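Local coordinates for anthrone oxidase-like protein (Streptomyces ambofaciens, PDB 5F9P) that probably works as a monooxygenase that cleaves a carbon-carbon bond, opening ring B oxidatively in the biosynthesis of atypical angucyclines, at residues V48-S54 with N219-H225; M96-H102 with V159-R165; E137-L142 with R207-V211. One frame throughout, in Å; residues are numbered along the deposited sequence.

Contact 1 of 3, residues V48-S54 with N219-H225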
loop_
_atom_site.group_PDB
_atom_site.type_symbol
_atom_site.label_atom_id
_atom_site.label_comp_id
_atom_site.label_asym_id
_atom_site.label_seq_id
_atom_site.Cartn_x
_atom_site.Cartn_y
_atom_site.Cartn_z
ATOM N N VAL A 48 -6.162 3.080 -6.578
ATOM C CA VAL A 48 -4.964 3.424 -7.340
ATOM C C VAL A 48 -4.265 4.651 -6.736
ATOM O O VAL A 48 -4.911 5.665 -6.469
ATOM C CB VAL A 48 -5.322 3.712 -8.835
ATOM C CG1 VAL A 48 -4.091 4.115 -9.633
ATOM C CG2 VAL A 48 -5.962 2.488 -9.475
ATOM N N HIS A 49 -2.956 4.547 -6.524
ATOM C CA HIS A 49 -2.166 5.633 -5.926
ATOM C C HIS A 49 -1.130 6.137 -6.918
ATOM O O HIS A 49 -0.495 5.341 -7.617
ATOM C CB HIS A 49 -1.419 5.164 -4.677
ATOM C CG HIS A 49 -2.301 4.599 -3.607
ATOM N ND1 HIS A 49 -3.131 3.518 -3.818
ATOM C CD2 HIS A 49 -2.449 4.937 -2.307
ATOM C CE1 HIS A 49 -3.774 3.234 -2.698
ATOM N NE2 HIS A 49 -3.370 4.074 -1.763
ATOM N N SER A 50 -0.960 7.459 -6.965
ATOM C CA SER A 50 0.002 8.112 -7.847
ATOM C C SER A 50 1.193 8.643 -7.042
ATOM O O SER A 50 0.999 9.378 -6.083
ATOM C CB SER A 50 -0.682 9.284 -8.566
ATOM O OG SER A 50 0.260 10.009 -9.319
ATOM N N GLY A 51 2.411 8.272 -7.424
ATOM C CA GLY A 51 3.586 8.606 -6.629
ATOM C C GLY A 51 3.901 10.096 -6.575
ATOM O O GLY A 51 3.748 10.794 -7.580
ATOM N N VAL A 52 4.320 10.577 -5.402
ATOM C CA VAL A 52 4.654 12.001 -5.193
ATOM C C VAL A 52 6.164 12.235 -5.018
ATOM O O VAL A 52 6.782 12.939 -5.819
ATOM C CB VAL A 52 3.866 12.627 -3.993
ATOM C CG1 VAL A 52 4.391 14.012 -3.654
ATOM C CG2 VAL A 52 2.376 12.699 -4.299
ATOM N N ASP A 53 6.768 11.634 -3.989
ATOM C CA ASP A 53 8.216 11.758 -3.782
ATOM C C ASP A 53 9.007 11.317 -5.015
ATOM O O ASP A 53 9.897 12.026 -5.473
ATOM C CB ASP A 53 8.684 10.972 -2.545
ATOM C CG ASP A 53 8.496 11.741 -1.235
ATOM O OD1 ASP A 53 7.864 12.823 -1.243
ATOM O OD2 ASP A 53 8.982 11.247 -0.187
ATOM N N SER A 54 8.704 10.135 -5.543
ATOM C CA SER A 54 9.429 9.618 -6.709
ATOM C C SER A 54 8.448 8.930 -7.639
ATOM O O SER A 54 7.335 8.610 -7.224
ATOM C CB SER A 54 10.533 8.644 -6.293
ATOM O OG SER A 54 9.999 7.599 -5.511
ATOM N N ASN A 219 7.805 5.481 -0.408
ATOM C CA ASN A 219 7.350 6.512 -1.339
ATOM C C ASN A 219 6.092 7.125 -0.759
ATOM O O ASN A 219 5.528 6.597 0.210
ATOM C CB ASN A 219 7.120 5.942 -2.752
ATOM C CG ASN A 219 7.052 7.042 -3.846
ATOM O OD1 ASN A 219 7.314 8.217 -3.584
ATOM N ND2 ASN A 219 6.704 6.646 -5.071
ATOM N N THR A 220 5.669 8.250 -1.319
ATOM C CA THR A 220 4.452 8.902 -0.864
ATOM C C THR A 220 3.523 8.991 -2.061
ATOM O O THR A 220 3.982 8.915 -3.198
ATOM C CB THR A 220 4.734 10.306 -0.316
ATOM O OG1 THR A 220 5.401 11.077 -1.323
ATOM C CG2 THR A 220 5.631 10.228 0.935
ATOM N N TYR A 221 2.226 9.146 -1.816
ATOM C CA TYR A 221 1.244 9.012 -2.899
ATOM C C TYR A 221 0.038 9.906 -2.692
ATOM O O TYR A 221 -0.299 10.266 -1.564
ATOM C CB TYR A 221 0.715 7.571 -2.979
ATOM C CG TYR A 221 1.751 6.527 -3.285
ATOM C CD1 TYR A 221 2.083 6.208 -4.599
ATOM C CD2 TYR A 221 2.408 5.861 -2.260
ATOM C CE1 TYR A 221 3.048 5.253 -4.873
ATOM C CE2 TYR A 221 3.380 4.907 -2.522
ATOM C CZ TYR A 221 3.693 4.601 -3.824
ATOM O OH TYR A 221 4.662 3.645 -4.083
ATOM N N GLN A 222 -0.623 10.233 -3.799
ATOM C CA GLN A 222 -1.987 10.741 -3.766
ATOM C C GLN A 222 -2.910 9.619 -4.249
ATOM O O GLN A 222 -2.587 8.915 -5.205
ATOM C CB GLN A 222 -2.118 11.967 -4.687
ATOM C CG GLN A 222 -3.545 12.514 -4.802
ATOM C CD GLN A 222 -3.735 13.530 -5.940
ATOM O OE1 GLN A 222 -2.863 13.710 -6.797
ATOM N NE2 GLN A 222 -4.890 14.187 -5.951
ATOM N N VAL A 223 -4.052 9.429 -3.601
ATOM C CA VAL A 223 -5.003 8.439 -4.107
ATOM C C VAL A 223 -5.767 9.091 -5.242
ATOM O O VAL A 223 -6.317 10.168 -5.059
ATOM C CB VAL A 223 -6.003 7.962 -3.043
ATOM C CG1 VAL A 223 -7.090 7.083 -3.699
ATOM C CG2 VAL A 223 -5.282 7.200 -1.933
ATOM N N VAL A 224 -5.800 8.447 -6.406
ATOM C CA VAL A 224 -6.398 9.076 -7.585
ATOM C C VAL A 224 -7.619 8.346 -8.145
ATOM O O VAL A 224 -8.318 8.889 -8.984
ATOM C CB VAL A 224 -5.352 9.295 -8.722
ATOM C CG1 VAL A 224 -4.238 10.270 -8.269
ATOM C CG2 VAL A 224 -4.766 7.964 -9.185
ATOM N N HIS A 225 -7.883 7.128 -7.680
ATOM C CA HIS A 225 -8.978 6.341 -8.244
ATOM C C HIS A 225 -9.280 5.152 -7.346
ATOM O O HIS A 225 -8.369 4.484 -6.844
ATOM C CB HIS A 225 -8.611 5.877 -9.666
ATOM C CG HIS A 225 -9.765 5.342 -10.467
ATOM N ND1 HIS A 225 -10.665 6.160 -11.116
ATOM C CD2 HIS A 225 -10.133 4.070 -10.765
ATOM C CE1 HIS A 225 -11.552 5.418 -11.758
ATOM N NE2 HIS A 225 -11.249 4.144 -11.566
HETATM O O HOH W 1 10.517 7.859 -2.934
#
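Ser-50 and Gln-222 form a hydrogen-bonded pair between two antiparallel strands: Ser-50 N reaches Gln-222 O at 2.8 Å with an N-H...O angle of 174°, and Gln-222 N returns a bond to Ser-50 O. The non-hydrogen-bonded pairs His-49 with Val-223 and Gly-51 with Tyr-221 flank it. At Val-48 the pattern slips by one residue. Val-48 N donates to His-225 O while Val-48 O accepts from Val-224 N (2.9 Å), so two residues of 219-225 face a single one of 48-54, which defines a classic beta bulge. The strands 43-51 and 217-228 are neighbours in the closed antiparallel barrel of eight strands, consistent with a single-chain form of the dimeric alpha/beta barrel of the antibiotic biosynthesis monooxygenase family.

Past Gly-51 one more backbone bond follows, Val-52 N to Thr-220 O, its donor above the carbonyl plane; beyond it side chains of 219-225 hold the turn. Asn-219 grips the backbone of Ser-54 twice: OD1 accepts from Ser-54 N (3.1 Å) and ND2 donates to Ser-54 O (3.0 Å). The second bond leaves within the Asn-219 amide plane but reaches the oxygen from above the Ser-54 carbonyl plane. Thr-220 OG1, set between its own N and carbonyl carbon (chi1 56°), accepts from Asp-53 N at 3.0 Å and also bonds Tyr-122 OH.

The side chains of His-49, Tyr-221 and Val-223 gather on one face. The edge of His-49 is directed at the tyrosine ring in an offset edge-to-face pair, centroids 6.0 Å apart and planes at 86°. The imidazole lies beside Val-223, whose CG2 is 3.6 Å from His-49 CD2, and His-49 NE2 is hydrogen-bonded to Tyr-177 OH. Elsewhere, Ser-50 CB meets Val-224 CG1 at 3.7 Å, and Val-48 packs on helix 21-37.

Contact 2 of 3, residues M96-H102 with V159-R165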
loop_
_atom_site.group_PDB
_atom_site.type_symbol
_atom_site.label_atom_id
_atom_site.label_comp_id
_atom_site.label_asym_id
_atom_site.label_seq_id
_atom_site.Cartn_x
_atom_site.Cartn_y
_atom_site.Cartn_z
HETATM N N MSE A 96 2.362 -7.945 -4.092
HETATM C CA MSE A 96 2.560 -8.430 -2.734
HETATM C C MSE A 96 1.262 -8.838 -2.050
HETATM O O MSE A 96 0.317 -8.061 -1.988
HETATM C CB MSE A 96 3.269 -7.353 -1.914
HETATM C CG MSE A 96 4.717 -7.098 -2.338
HETATM SE SE MSE A 96 5.417 -5.472 -1.519
HETATM C CE MSE A 96 4.283 -4.180 -2.482
ATOM N N GLN A 97 1.226 -10.058 -1.522
ATOM C CA GLN A 97 0.037 -10.548 -0.839
ATOM C C GLN A 97 0.236 -10.447 0.665
ATOM O O GLN A 97 1.257 -10.890 1.191
ATOM C CB GLN A 97 -0.262 -11.996 -1.254
ATOM C CG GLN A 97 -0.320 -12.189 -2.768
ATOM C CD GLN A 97 -0.487 -13.648 -3.174
ATOM O OE1 GLN A 97 -1.156 -14.415 -2.493
ATOM N NE2 GLN A 97 0.125 -14.032 -4.287
ATOM N N ASN A 98 -0.745 -9.873 1.356
ATOM C CA ASN A 98 -0.606 -9.537 2.763
ATOM C C ASN A 98 -1.845 -9.842 3.567
ATOM O O ASN A 98 -2.938 -10.006 3.022
ATOM C CB ASN A 98 -0.359 -8.030 2.922
ATOM C CG ASN A 98 0.612 -7.497 1.908
ATOM O OD1 ASN A 98 1.822 -7.487 2.137
ATOM N ND2 ASN A 98 0.092 -7.067 0.764
ATOM N N GLU A 99 -1.672 -9.876 4.880
ATOM C CA GLU A 99 -2.800 -9.810 5.788
ATOM C C GLU A 99 -2.620 -8.566 6.642
ATOM O O GLU A 99 -1.499 -8.088 6.834
ATOM C CB GLU A 99 -2.900 -11.068 6.648
ATOM C CG GLU A 99 -1.788 -11.243 7.642
ATOM C CD GLU A 99 -1.856 -12.601 8.347
ATOM O OE1 GLU A 99 -1.064 -12.828 9.284
ATOM O OE2 GLU A 99 -2.702 -13.441 7.957
ATOM N N VAL A 100 -3.727 -8.016 7.118
ATOM C CA VAL A 100 -3.674 -6.810 7.921
ATOM C C VAL A 100 -3.282 -7.209 9.334
ATOM O O VAL A 100 -3.925 -8.065 9.930
ATOM C CB VAL A 100 -5.036 -6.086 7.927
ATOM C CG1 VAL A 100 -5.002 -4.892 8.895
ATOM C CG2 VAL A 100 -5.393 -5.635 6.513
ATOM N N ALA A 101 -2.212 -6.621 9.863
ATOM C CA ALA A 101 -1.753 -7.012 11.190
ATOM C C ALA A 101 -2.263 -6.048 12.261
ATOM O O ALA A 101 -2.511 -6.435 13.403
ATOM C CB ALA A 101 -0.217 -7.113 11.231
ATOM N N HIS A 102 -2.422 -4.787 11.894
ATOM C CA HIS A 102 -2.728 -3.771 12.880
ATOM C C HIS A 102 -3.288 -2.516 12.211
ATOM O O HIS A 102 -2.864 -2.157 11.110
ATOM C CB HIS A 102 -1.444 -3.428 13.649
ATOM C CG HIS A 102 -1.658 -2.519 14.816
ATOM N ND1 HIS A 102 -2.020 -2.981 16.063
ATOM C CD2 HIS A 102 -1.553 -1.173 14.928
ATOM C CE1 HIS A 102 -2.124 -1.958 16.894
ATOM N NE2 HIS A 102 -1.840 -0.851 16.231
ATOM N N VAL A 159 -1.914 1.647 8.888
ATOM C CA VAL A 159 -2.149 0.230 8.643
ATOM C C VAL A 159 -0.813 -0.505 8.593
ATOM O O VAL A 159 0.118 -0.064 7.902
ATOM C CB VAL A 159 -2.871 0.012 7.287
ATOM C CG1 VAL A 159 -3.124 -1.472 7.060
ATOM C CG2 VAL A 159 -4.188 0.813 7.233
ATOM N N VAL A 160 -0.709 -1.616 9.315
ATOM C CA VAL A 160 0.502 -2.438 9.250
ATOM C C VAL A 160 0.130 -3.764 8.634
ATOM O O VAL A 160 -0.772 -4.441 9.117
ATOM C CB VAL A 160 1.123 -2.681 10.655
ATOM C CG1 VAL A 160 2.368 -3.572 10.562
ATOM C CG2 VAL A 160 1.459 -1.349 11.331
ATOM N N LEU A 161 0.814 -4.137 7.562
ATOM C CA LEU A 161 0.538 -5.402 6.899
ATOM C C LEU A 161 1.689 -6.383 7.058
ATOM O O LEU A 161 2.870 -6.002 6.998
ATOM C CB LEU A 161 0.277 -5.180 5.409
ATOM C CG LEU A 161 -0.716 -4.081 5.027
ATOM C CD1 LEU A 161 -0.764 -3.914 3.507
ATOM C CD2 LEU A 161 -2.069 -4.452 5.545
ATOM N N LYS A 162 1.334 -7.650 7.245
ATOM C CA LYS A 162 2.297 -8.745 7.262
ATOM C C LYS A 162 2.363 -9.375 5.885
ATOM O O LYS A 162 1.348 -9.832 5.360
ATOM C CB LYS A 162 1.866 -9.812 8.269
ATOM C CG LYS A 162 2.783 -11.035 8.292
ATOM C CD LYS A 162 2.225 -12.148 9.189
ATOM C CE LYS A 162 3.184 -13.339 9.237
ATOM N NZ LYS A 162 2.681 -14.452 10.102
ATOM N N GLY A 163 3.554 -9.409 5.305
ATOM C CA GLY A 163 3.734 -9.994 3.999
ATOM C C GLY A 163 3.571 -11.502 4.065
ATOM O O GLY A 163 4.204 -12.156 4.900
ATOM N N LEU A 164 2.720 -12.042 3.189
ATOM C CA LEU A 164 2.482 -13.492 3.087
ATOM C C LEU A 164 3.353 -14.158 2.020
ATOM O O LEU A 164 3.957 -15.207 2.252
ATOM C CB LEU A 164 1.005 -13.766 2.782
ATOM C CG LEU A 164 0.062 -13.360 3.909
ATOM C CD1 LEU A 164 -1.348 -13.877 3.655
ATOM C CD2 LEU A 164 0.610 -13.870 5.243
ATOM N N ARG A 165 3.412 -13.531 0.850
ATOM C CA ARG A 165 4.176 -14.036 -0.281
ATOM C C ARG A 165 4.112 -12.962 -1.359
ATOM O O ARG A 165 3.294 -12.050 -1.272
ATOM C CB ARG A 165 3.571 -15.352 -0.784
ATOM C CG ARG A 165 2.180 -15.205 -1.354
ATOM C CD ARG A 165 1.509 -16.562 -1.546
ATOM N NE ARG A 165 1.190 -17.197 -0.273
ATOM C CZ ARG A 165 0.094 -16.946 0.441
ATOM N NH1 ARG A 165 -0.802 -16.064 0.010
ATOM N NH2 ARG A 165 -0.102 -17.571 1.595
#
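Gln-97 and Arg-165 begin an antiparallel pairing, strand directions 139° apart, that has a classic bulge at each end: Leu-164 and Arg-165 face Gln-97, while Ala-101 and His-102 face Val-160. At the second bulge Val-160 O accepts two bonds, from Ala-101 N at 2.7 Å and from His-102 N at 3.2 Å.

Gln-97 and Arg-165 also meet through their side chains. The arginine leaves with CG between its own N and C (chi1 65°) and bends at chi3, which brings NH1 back to Gln-97 OE1 at 3.0 Å. The amide oxygen lies in the guanidinium plane, yet the donor stands above the amide carbonyl plane. Next along this face, Glu-99 and Lys-162 run side by side; Glu-99 OE1 touches Lys-162 CD at 3.4 Å, whereas the charged ends stay beyond salt-bridge range. On the other face Leu-161 crosses Asn-98 at about a right angle, Leu-161 CB to Asn-98 CB 3.8 Å, and Leu-161 CD2 rests on Val-100 CG2 at 3.7 Å. Asn-98 ND2 bonds Thr-11 O, but its OD1 is buried without a partner in the model.

Strands 92-105 and 155-167 come from different halves of the chain, and their pairing is one of two seams that close a barrel probably of the dimeric alpha/beta type within one polypeptide.

Contact 3 of 3, residues E137-L142 with R207-V211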
loop_
_atom_site.group_PDB
_atom_site.type_symbol
_atom_site.label_atom_id
_atom_site.label_comp_id
_atom_site.label_asym_id
_atom_site.label_seq_id
_atom_site.Cartn_x
_atom_site.Cartn_y
_atom_site.Cartn_z
ATOM N N GLU A 137 8.710 -9.244 15.507
ATOM C CA GLU A 137 9.245 -8.089 16.196
ATOM C C GLU A 137 8.921 -6.809 15.407
ATOM O O GLU A 137 8.438 -5.819 15.963
ATOM C CB GLU A 137 10.758 -8.266 16.362
ATOM C CG GLU A 137 11.501 -7.027 16.830
ATOM C CD GLU A 137 11.262 -6.712 18.294
ATOM O OE1 GLU A 137 10.422 -7.399 18.926
ATOM O OE2 GLU A 137 11.926 -5.787 18.810
ATOM N N ALA A 138 9.195 -6.836 14.109
ATOM C CA ALA A 138 8.895 -5.706 13.233
ATOM C C ALA A 138 7.418 -5.320 13.292
ATOM O O ALA A 138 7.077 -4.146 13.365
ATOM C CB ALA A 138 9.293 -6.036 11.793
ATOM N N LEU A 139 6.546 -6.321 13.231
ATOM C CA LEU A 139 5.111 -6.089 13.239
ATOM C C LEU A 139 4.667 -5.460 14.553
ATOM O O LEU A 139 3.860 -4.533 14.577
ATOM C CB LEU A 139 4.371 -7.409 13.022
ATOM C CG LEU A 139 4.474 -8.027 11.628
ATOM C CD1 LEU A 139 3.870 -9.433 11.622
ATOM C CD2 LEU A 139 3.748 -7.130 10.628
ATOM N N ASP A 140 5.183 -5.988 15.657
ATOM C CA ASP A 140 4.855 -5.433 16.960
ATOM C C ASP A 140 5.343 -3.998 17.092
ATOM O O ASP A 140 4.616 -3.136 17.581
ATOM C CB ASP A 140 5.434 -6.282 18.083
ATOM C CG ASP A 140 4.887 -5.882 19.427
ATOM O OD1 ASP A 140 3.697 -6.181 19.688
ATOM O OD2 ASP A 140 5.632 -5.258 20.213
ATOM N N ALA A 141 6.571 -3.741 16.649
ATOM C CA ALA A 141 7.144 -2.400 16.733
ATOM C C ALA A 141 6.367 -1.379 15.915
ATOM O O ALA A 141 6.138 -0.254 16.384
ATOM C CB ALA A 141 8.623 -2.399 16.300
ATOM N N LEU A 142 5.989 -1.760 14.694
ATOM C CA LEU A 142 5.321 -0.830 13.764
ATOM C C LEU A 142 3.895 -0.546 14.183
ATOM O O LEU A 142 3.413 0.568 14.018
ATOM C CB LEU A 142 5.321 -1.381 12.329
ATOM C CG LEU A 142 6.636 -1.318 11.565
ATOM C CD1 LEU A 142 6.553 -2.173 10.316
ATOM C CD2 LEU A 142 6.958 0.140 11.222
ATOM N N ARG A 207 13.764 -0.883 16.946
ATOM C CA ARG A 207 13.394 -2.290 16.854
ATOM C C ARG A 207 13.288 -2.742 15.396
ATOM O O ARG A 207 13.800 -3.790 15.026
ATOM C CB ARG A 207 12.089 -2.535 17.605
ATOM C CG ARG A 207 12.260 -2.509 19.131
ATOM C CD ARG A 207 10.911 -2.481 19.842
ATOM N NE ARG A 207 10.200 -3.748 19.718
ATOM C CZ ARG A 207 8.893 -3.891 19.922
ATOM N NH1 ARG A 207 8.154 -2.838 20.252
ATOM N NH2 ARG A 207 8.332 -5.083 19.793
ATOM N N VAL A 208 12.633 -1.941 14.561
ATOM C CA VAL A 208 12.568 -2.258 13.135
ATOM C C VAL A 208 13.964 -2.265 12.517
ATOM O O VAL A 208 14.339 -3.206 11.811
ATOM C CB VAL A 208 11.673 -1.266 12.376
ATOM C CG1 VAL A 208 11.656 -1.598 10.880
ATOM C CG2 VAL A 208 10.276 -1.308 12.945
ATOM N N ARG A 209 14.741 -1.225 12.805
ATOM C CA ARG A 209 16.102 -1.116 12.273
ATOM C C ARG A 209 16.931 -2.377 12.552
ATOM O O ARG A 209 17.725 -2.821 11.709
ATOM C CB ARG A 209 16.792 0.126 12.855
ATOM C CG ARG A 209 18.291 0.250 12.531
ATOM C CD ARG A 209 18.844 1.525 13.159
ATOM N NE ARG A 209 20.298 1.653 13.077
ATOM C CZ ARG A 209 20.921 2.812 12.882
ATOM N NH1 ARG A 209 20.212 3.927 12.733
ATOM N NH2 ARG A 209 22.249 2.865 12.834
ATOM N N ALA A 210 16.736 -2.969 13.723
ATOM C CA ALA A 210 17.501 -4.159 14.101
ATOM C C ALA A 210 17.229 -5.368 13.207
ATOM O O ALA A 210 18.082 -6.243 13.069
ATOM C CB ALA A 210 17.254 -4.518 15.576
ATOM N N VAL A 211 16.043 -5.427 12.605
ATOM C CA VAL A 211 15.658 -6.621 11.863
ATOM C C VAL A 211 15.408 -6.392 10.375
ATOM O O VAL A 211 14.985 -7.308 9.682
ATOM C CB VAL A 211 14.414 -7.324 12.487
ATOM C CG1 VAL A 211 14.681 -7.730 13.938
ATOM C CG2 VAL A 211 13.199 -6.427 12.400
HETATM O O HOH W 2 5.155 -3.023 21.297
#
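Arg-207 lies across the helix 137-142 with its guanidinium laid over Ala-141 and its donor edge turned toward two carboxylates. The methyl CB of Ala-141 sits over the centre of the guanidinium, 3.8 Å above the plane, so one face is packed against carbon while the edge does the bonding. Glu-137 crosses the arginine at about a right angle and is gripped side-on: NE reaches Glu-137 OE2 at 2.8 Å and NH2 reaches Glu-137 OE1 at 3.2 Å. Both oxygens lie close to the guanidinium plane, but the carboxylate is turned 61° against it, so each is met from above the carboxylate plane. Asp-140 takes the remaining direction of NH2, which lies 2.7 Å from Asp-140 OD2; the anti lone pair of OD2 is used, and the bond is nearly straight at 176°. Two acidic groups one helical turn apart thus share a single arginine, which probably offsets the repulsion between them. A water bridges Asp-140 OD2 and Arg-207 NH1. The bend of Arg-207 at chi3 (70°) turns NE toward Glu-137.

These salt bridges span an antiparallel pair of helices, 135-142 and 199-211, whose short segments here approach to 8.8 Å between axes. Both lie on the outside of the barrel, as helices do in alpha/beta barrels of this clan.

Nearer the sheet the contact becomes apolar. Val-208 carries it with one branch: CG2 meets Ala-141 CB and Leu-142 CG, each at 3.9 Å, and the leucine side chain crosses the valine at about a right angle. Ala-138 CB touches Val-211 CG2 at 4.0 Å. Phe-128 of strand 122-130 lies beneath both Leu-142 and Val-208, while Leu-142 also packs on Val-160 and Val-174.

In the fold
Contacts 1 and 2 join strands of one eight-stranded barrel on opposite sides of the chain's centre, their own centres about 19 Å apart. Each pairs a strand from the first half of the sequence with one from the second, and a classic bulge in each places a histidine, His-225 or His-102, opposite a valine; the match is consistent with an internal pseudo-twofold. Contact 3 lies outside the barrel, its centre about 14 Å from that of contact 2, which it touches where Leu-139 CD2 meets Val-160 CG1 at 3.8 Å. Contact 1 is about 25 Å from contact 3, centre to centre. A glycerol, probably from crystallisation, sits about 4 Å from the Leu-142 side chain.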